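Local coordinates for beta-galactosidase (Marinomonas sp. ef1, PDB 6Y2K) that hydrolyses terminal non-reducing beta-D-galactose residues from beta-galactosides as a GH42 enzyme whose hexameric arrangement lets cold activity and thermal stability co-exist, at the interface of chains A and B. Coordinates in Å, arbitrary orientation; residue numbers count along the deposited sequence, not the author numbering. Chains: chain A/B, beta-galactosidase.

Contact 1: the interface of chains A and B. Residues chain A 356-358, 363-364, 371; chain B 427, 429, 500, 506, 526, 549.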
loop_
_atom_site.group_PDB
_atom_site.type_symbol
_atom_site.label_atom_id
_atom_site.label_comp_id
_atom_site.label_asym_id
_atom_site.label_seq_id
_atom_site.Cartn_x
_atom_site.Cartn_y
_atom_site.Cartn_z
ATOM N N GLN A 356 21.556 36.252 18.413
ATOM C CA GLN A 356 20.472 36.300 17.424
ATOM C C GLN A 356 19.966 37.735 17.273
ATOM O O GLN A 356 19.637 38.374 18.271
ATOM C CB GLN A 356 19.336 35.374 17.867
ATOM C CG GLN A 356 18.105 35.353 16.968
ATOM C CD GLN A 356 17.026 34.403 17.462
ATOM O OE1 GLN A 356 17.270 33.520 18.302
ATOM N NE2 GLN A 356 15.821 34.573 16.930
ATOM N N ALA A 357 19.914 38.241 16.041
ATOM C CA ALA A 357 19.513 39.636 15.808
ATOM C C ALA A 357 17.990 39.759 15.851
ATOM O O ALA A 357 17.302 38.872 15.366
ATOM C CB ALA A 357 20.047 40.119 14.471
ATOM N N PRO A 358 17.453 40.854 16.430
ATOM C CA PRO A 358 15.995 41.010 16.475
ATOM C C PRO A 358 15.388 41.664 15.220
ATOM O O PRO A 358 14.159 41.797 15.145
ATOM C CB PRO A 358 15.794 41.906 17.697
ATOM C CG PRO A 358 16.977 42.798 17.666
ATOM C CD PRO A 358 18.125 41.940 17.171
ATOM N N GLN A 363 16.359 37.462 11.379
ATOM C CA GLN A 363 15.925 37.589 12.774
ATOM C C GLN A 363 15.529 36.243 13.442
ATOM O O GLN A 363 15.596 36.128 14.669
ATOM C CB GLN A 363 14.826 38.661 12.934
ATOM C CG GLN A 363 13.477 38.336 12.305
ATOM C CD GLN A 363 12.547 39.538 12.255
ATOM O OE1 GLN A 363 11.517 39.565 12.935
ATOM N NE2 GLN A 363 12.912 40.551 11.453
ATOM N N MET A 364 15.150 35.235 12.647
ATOM C CA MET A 364 14.880 33.882 13.171
ATOM C C MET A 364 16.088 32.923 13.145
ATOM O O MET A 364 15.936 31.747 13.487
ATOM C CB MET A 364 13.702 33.240 12.420
ATOM C CG MET A 364 12.407 34.036 12.474
ATOM S SD MET A 364 11.814 34.344 14.149
ATOM C CE MET A 364 11.281 32.711 14.633
ATOM N N PRO A 371 18.010 36.787 21.366
ATOM C CA PRO A 371 18.003 38.243 21.155
ATOM C C PRO A 371 18.069 39.095 22.443
ATOM O O PRO A 371 18.534 40.236 22.392
ATOM C CB PRO A 371 16.694 38.483 20.391
ATOM C CG PRO A 371 16.423 37.188 19.702
ATOM C CD PRO A 371 16.873 36.142 20.682
ATOM N N GLN B 427 7.402 35.928 6.240
ATOM C CA GLN B 427 8.321 34.891 6.751
ATOM C C GLN B 427 7.521 33.825 7.504
ATOM O O GLN B 427 7.331 33.924 8.725
ATOM C CB GLN B 427 9.410 35.481 7.658
ATOM C CG GLN B 427 10.424 36.348 6.924
ATOM C CD GLN B 427 11.699 36.594 7.724
ATOM O OE1 GLN B 427 11.694 36.544 8.963
ATOM N NE2 GLN B 427 12.804 36.856 7.019
ATOM N N GLN B 429 8.479 30.785 7.974
ATOM C CA GLN B 429 9.537 30.171 8.791
ATOM C C GLN B 429 9.493 28.627 8.805
ATOM O O GLN B 429 10.558 27.988 8.843
ATOM C CB GLN B 429 9.613 30.812 10.190
ATOM C CG GLN B 429 10.651 30.237 11.148
ATOM C CD GLN B 429 12.090 30.373 10.677
ATOM O OE1 GLN B 429 12.420 31.216 9.835
ATOM N NE2 GLN B 429 12.974 29.554 11.256
ATOM N N LYS B 500 6.035 39.810 17.164
ATOM C CA LYS B 500 6.623 40.879 16.347
ATOM C C LYS B 500 6.210 42.266 16.827
ATOM O O LYS B 500 5.069 42.480 17.255
ATOM C CB LYS B 500 6.219 40.743 14.866
ATOM C CG LYS B 500 6.583 39.428 14.191
ATOM C CD LYS B 500 8.078 39.252 14.015
ATOM C CE LYS B 500 8.423 37.874 13.473
ATOM N NZ LYS B 500 9.886 37.606 13.529
ATOM N N ILE B 506 11.743 41.433 16.655
ATOM C CA ILE B 506 11.394 40.606 17.812
ATOM C C ILE B 506 11.279 41.531 19.030
ATOM O O ILE B 506 12.176 42.340 19.245
ATOM C CB ILE B 506 12.447 39.508 18.062
ATOM C CG1 ILE B 506 12.500 38.558 16.851
ATOM C CG2 ILE B 506 12.141 38.763 19.356
ATOM C CD1 ILE B 506 13.604 37.526 16.900
ATOM N N VAL B 526 12.049 28.517 18.319
ATOM C CA VAL B 526 11.026 27.824 17.535
ATOM C C VAL B 526 11.607 26.618 16.784
ATOM O O VAL B 526 12.633 26.728 16.125
ATOM C CB VAL B 526 10.399 28.770 16.483
ATOM C CG1 VAL B 526 9.354 28.044 15.638
ATOM C CG2 VAL B 526 9.758 29.985 17.147
ATOM N N TRP B 549 4.667 23.964 13.607
ATOM C CA TRP B 549 5.171 25.009 14.486
ATOM C C TRP B 549 5.155 24.508 15.933
ATOM O O TRP B 549 4.126 24.071 16.428
ATOM C CB TRP B 549 4.287 26.245 14.346
ATOM C CG TRP B 549 4.883 27.476 14.916
ATOM C CD1 TRP B 549 4.666 27.997 16.160
ATOM C CD2 TRP B 549 5.804 28.351 14.270
ATOM N NE1 TRP B 549 5.399 29.146 16.329
ATOM C CE2 TRP B 549 6.105 29.389 15.181
ATOM C CE3 TRP B 549 6.407 28.358 13.003
ATOM C CZ2 TRP B 549 6.982 30.437 14.865
ATOM C CZ3 TRP B 549 7.279 29.394 12.688
ATOM C CH2 TRP B 549 7.561 30.423 13.621
HETATM O O HOH W 1 14.197 35.322 9.756
#
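Loops of the chain A beta-galactosidase region meet the trimerisation region of chain B in this subunit interface of the GH42 hexamer. A:Met364 buries 96 Å² here, the most of any residue in this patch. Its CG lies anti to the carbonyl carbon, and bends at its second and third torsions curl the side chain. CB rests on the amide of B:Gln429, 3.7 Å from CD, and CG lies a little farther from the same group. SD passes B:Lys500 NZ at 3.8 Å, the two side chains meeting at a slant. The terminal CE reaches CG2 of B:Val526 at 4.0 Å. Behind it, the other methyl of B:Val526, CG1, lies over one face of the B:Trp549 ring, nearer the ring's margin, while B:Gln429 CB sits at the ring edge.

A:Gln363 and B:Lys500 meet tip to tip. The amino nitrogen NZ of B:Lys500 donates to the amide oxygen OE1 of A:Gln363 at 2.6 Å. The donor stands 28° above the carbonyl plane and misses the lone pairs. A:Gln363 has its CG wedged between its own backbone N and carbonyl carbon, and the side chain then runs out extended. An alanine here would remove the amide acceptor and would probably leave B:Lys500 less firmly held at the interface.

B:Ile506 supplies both a polar and an apolar link. Its backbone N donates to A:Pro358 O on a lone pair, at 158° about the hydrogen. Its CD1 lies 4.0 Å from CG of A:Pro371, the two side chains nearly perpendicular. A:Gln356, extended with CG anti to the backbone N, ties its own loop together: NE2 donates to A:Gln363 O at 2.8 Å. Water 1 bridges the chains, 3.0 Å from A:Met364 N and 2.9 Å from OE1 of B:Gln427.

Contact 2: the interface of chains A and B. Residues chain A 44-46, 79-80, 83; chain B 187-188, 192.
In this patch of the GH42 subunit interface, B:Arg188 lies across a chain A surface made by the loop 44-46 and helix 79-84. Its NH1 donates to the hydroxyl OG1 of A:Thr45 at 2.9 Å. The hydroxyl sits at the guanidinium edge, in plane, and lies anti to its own backbone N (chi1 -174°). The A:Trp80 methylene CB packs on one guanidinium face, 3.5 Å above the plane and toward the rim. The indole is turned 54° from that plane and does not stack on it; A:Pro46 CD lies over the centre of one indole face.

Another direct bond has its donor on chain A. A:Lys79 NZ donates to the backbone O of B:Glu192 at 2.7 Å, on a lone pair. The two side chains lie alongside, pointing opposite ways, with A:Lys79 CG near B:Glu192 CB.

Each basic group is also bonded to an acid of its own chain, which is likely to fix its direction. A:Asp83 OD1 takes A:Lys79 NZ on its syn lone pair at 2.9 Å. B:Glu192 OE2 forms a salt bridge with B:Arg188 NE, also at 2.9 Å, and OE1 accepts from B:Arg188 N. Both donors come from above the carboxylate plane. Water 3 joins A:Asp83 OD2, B:Glu192 OE2 and B:Arg188 NH2; it probably eases repulsion between the acids, whose OD2 and OE2 are 4.2 Å apart. Water 2 links A:Trp80 N, at the start of the helix, to B:Glu192 OE1.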
loop_
_atom_site.group_PDB
_atom_site.type_symbol
_atom_site.label_atom_id
_atom_site.label_comp_id
_atom_site.label_asym_id
_atom_site.label_seq_id
_atom_site.Cartn_x
_atom_site.Cartn_y
_atom_site.Cartn_z
ATOM N N PRO A 44 28.461 55.829 5.060
ATOM C CA PRO A 44 27.028 55.998 4.760
ATOM C C PRO A 44 26.746 56.919 3.584
ATOM O O PRO A 44 25.686 56.809 2.975
ATOM C CB PRO A 44 26.434 56.588 6.046
ATOM C CG PRO A 44 27.571 56.931 6.937
ATOM C CD PRO A 44 28.827 56.315 6.400
ATOM N N THR A 45 27.676 57.832 3.300
ATOM C CA THR A 45 27.619 58.707 2.130
ATOM C C THR A 45 29.079 58.877 1.679
ATOM O O THR A 45 29.976 58.867 2.527
ATOM C CB THR A 45 26.909 60.040 2.478
ATOM O OG1 THR A 45 26.722 60.839 1.303
ATOM C CG2 THR A 45 27.689 60.849 3.531
ATOM N N PRO A 46 29.333 58.982 0.361
ATOM C CA PRO A 46 30.712 58.910 -0.134
ATOM C C PRO A 46 31.653 59.964 0.446
ATOM O O PRO A 46 31.334 61.152 0.450
ATOM C CB PRO A 46 30.570 59.098 -1.655
ATOM C CG PRO A 46 29.216 59.663 -1.856
ATOM C CD PRO A 46 28.376 59.120 -0.750
ATOM N N LYS A 79 23.787 51.552 -1.152
ATOM C CA LYS A 79 22.909 51.966 -2.249
ATOM C C LYS A 79 23.449 53.174 -3.023
ATOM O O LYS A 79 23.317 53.232 -4.251
ATOM C CB LYS A 79 21.503 52.272 -1.736
ATOM C CG LYS A 79 20.463 52.582 -2.818
ATOM C CD LYS A 79 20.465 51.587 -3.977
ATOM C CE LYS A 79 19.079 51.447 -4.608
ATOM N NZ LYS A 79 18.560 52.747 -5.118
ATOM N N TRP A 80 24.074 54.127 -2.321
ATOM C CA TRP A 80 24.684 55.268 -3.014
ATOM C C TRP A 80 25.724 54.819 -4.048
ATOM O O TRP A 80 25.841 55.412 -5.117
ATOM C CB TRP A 80 25.279 56.296 -2.036
ATOM C CG TRP A 80 26.423 55.832 -1.187
ATOM C CD1 TRP A 80 26.366 55.517 0.132
ATOM C CD2 TRP A 80 27.795 55.663 -1.578
ATOM N NE1 TRP A 80 27.607 55.157 0.594
ATOM C CE2 TRP A 80 28.504 55.237 -0.435
ATOM C CE3 TRP A 80 28.499 55.846 -2.774
ATOM C CZ2 TRP A 80 29.878 54.971 -0.461
ATOM C CZ3 TRP A 80 29.860 55.583 -2.801
ATOM C CH2 TRP A 80 30.536 55.150 -1.650
ATOM N N ASP A 83 23.875 53.168 -7.062
ATOM C CA ASP A 83 23.278 54.222 -7.882
ATOM C C ASP A 83 24.320 54.924 -8.772
ATOM O O ASP A 83 24.005 55.334 -9.887
ATOM C CB ASP A 83 22.547 55.255 -7.007
ATOM C CG ASP A 83 21.270 54.711 -6.377
ATOM O OD1 ASP A 83 20.758 53.667 -6.827
ATOM O OD2 ASP A 83 20.768 55.335 -5.420
ATOM N N TYR B 187 19.675 53.565 3.861
ATOM C CA TYR B 187 19.358 54.583 2.853
ATOM C C TYR B 187 19.712 55.988 3.339
ATOM O O TYR B 187 19.475 56.331 4.500
ATOM C CB TYR B 187 17.865 54.519 2.494
ATOM C CG TYR B 187 17.464 53.131 2.059
ATOM C CD1 TYR B 187 17.752 52.672 0.771
ATOM C CD2 TYR B 187 16.841 52.259 2.941
ATOM C CE1 TYR B 187 17.407 51.393 0.371
ATOM C CE2 TYR B 187 16.490 50.975 2.547
ATOM C CZ TYR B 187 16.782 50.545 1.262
ATOM O OH TYR B 187 16.447 49.264 0.872
ATOM N N ARG B 188 20.277 56.789 2.437
ATOM C CA ARG B 188 20.560 58.203 2.697
ATOM C C ARG B 188 19.308 59.080 2.614
ATOM O O ARG B 188 19.282 60.183 3.172
ATOM C CB ARG B 188 21.573 58.737 1.685
ATOM C CG ARG B 188 22.933 58.062 1.715
ATOM C CD ARG B 188 23.939 58.856 0.890
ATOM N NE ARG B 188 23.502 59.018 -0.498
ATOM C CZ ARG B 188 23.996 59.906 -1.361
ATOM N NH1 ARG B 188 24.976 60.738 -1.011
ATOM N NH2 ARG B 188 23.513 59.959 -2.600
ATOM N N GLU B 192 16.233 56.898 -2.365
ATOM C CA GLU B 192 17.130 55.765 -2.621
ATOM C C GLU B 192 16.410 54.411 -2.518
ATOM O O GLU B 192 16.917 53.405 -3.023
ATOM C CB GLU B 192 18.331 55.767 -1.674
ATOM C CG GLU B 192 19.402 56.786 -2.032
ATOM C CD GLU B 192 20.708 56.580 -1.277
ATOM O OE1 GLU B 192 20.718 55.865 -0.246
ATOM O OE2 GLU B 192 21.736 57.141 -1.724
HETATM O O HOH W 2 23.080 54.468 0.594
HETATM O O HOH W 3 22.107 57.599 -4.362
#

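The C-alpha centres of contact 1 and contact 2 are about 28 Å apart. They belong to one A-B interface but share no residues. In both, chain A contributes residues of its beta-galactosidase family region. Chain B uses its trimerisation family region in contact 1 and its beta-galactosidase family region in contact 2. Two separate parts of chain B therefore grip chain A, which would probably limit rocking of one subunit against the other. The A-B interface is not an exact two-fold, so the two chains need not present the same residues to each other. Such contacts would support the hexamer on which the pairing of cold activity with thermal stability relies.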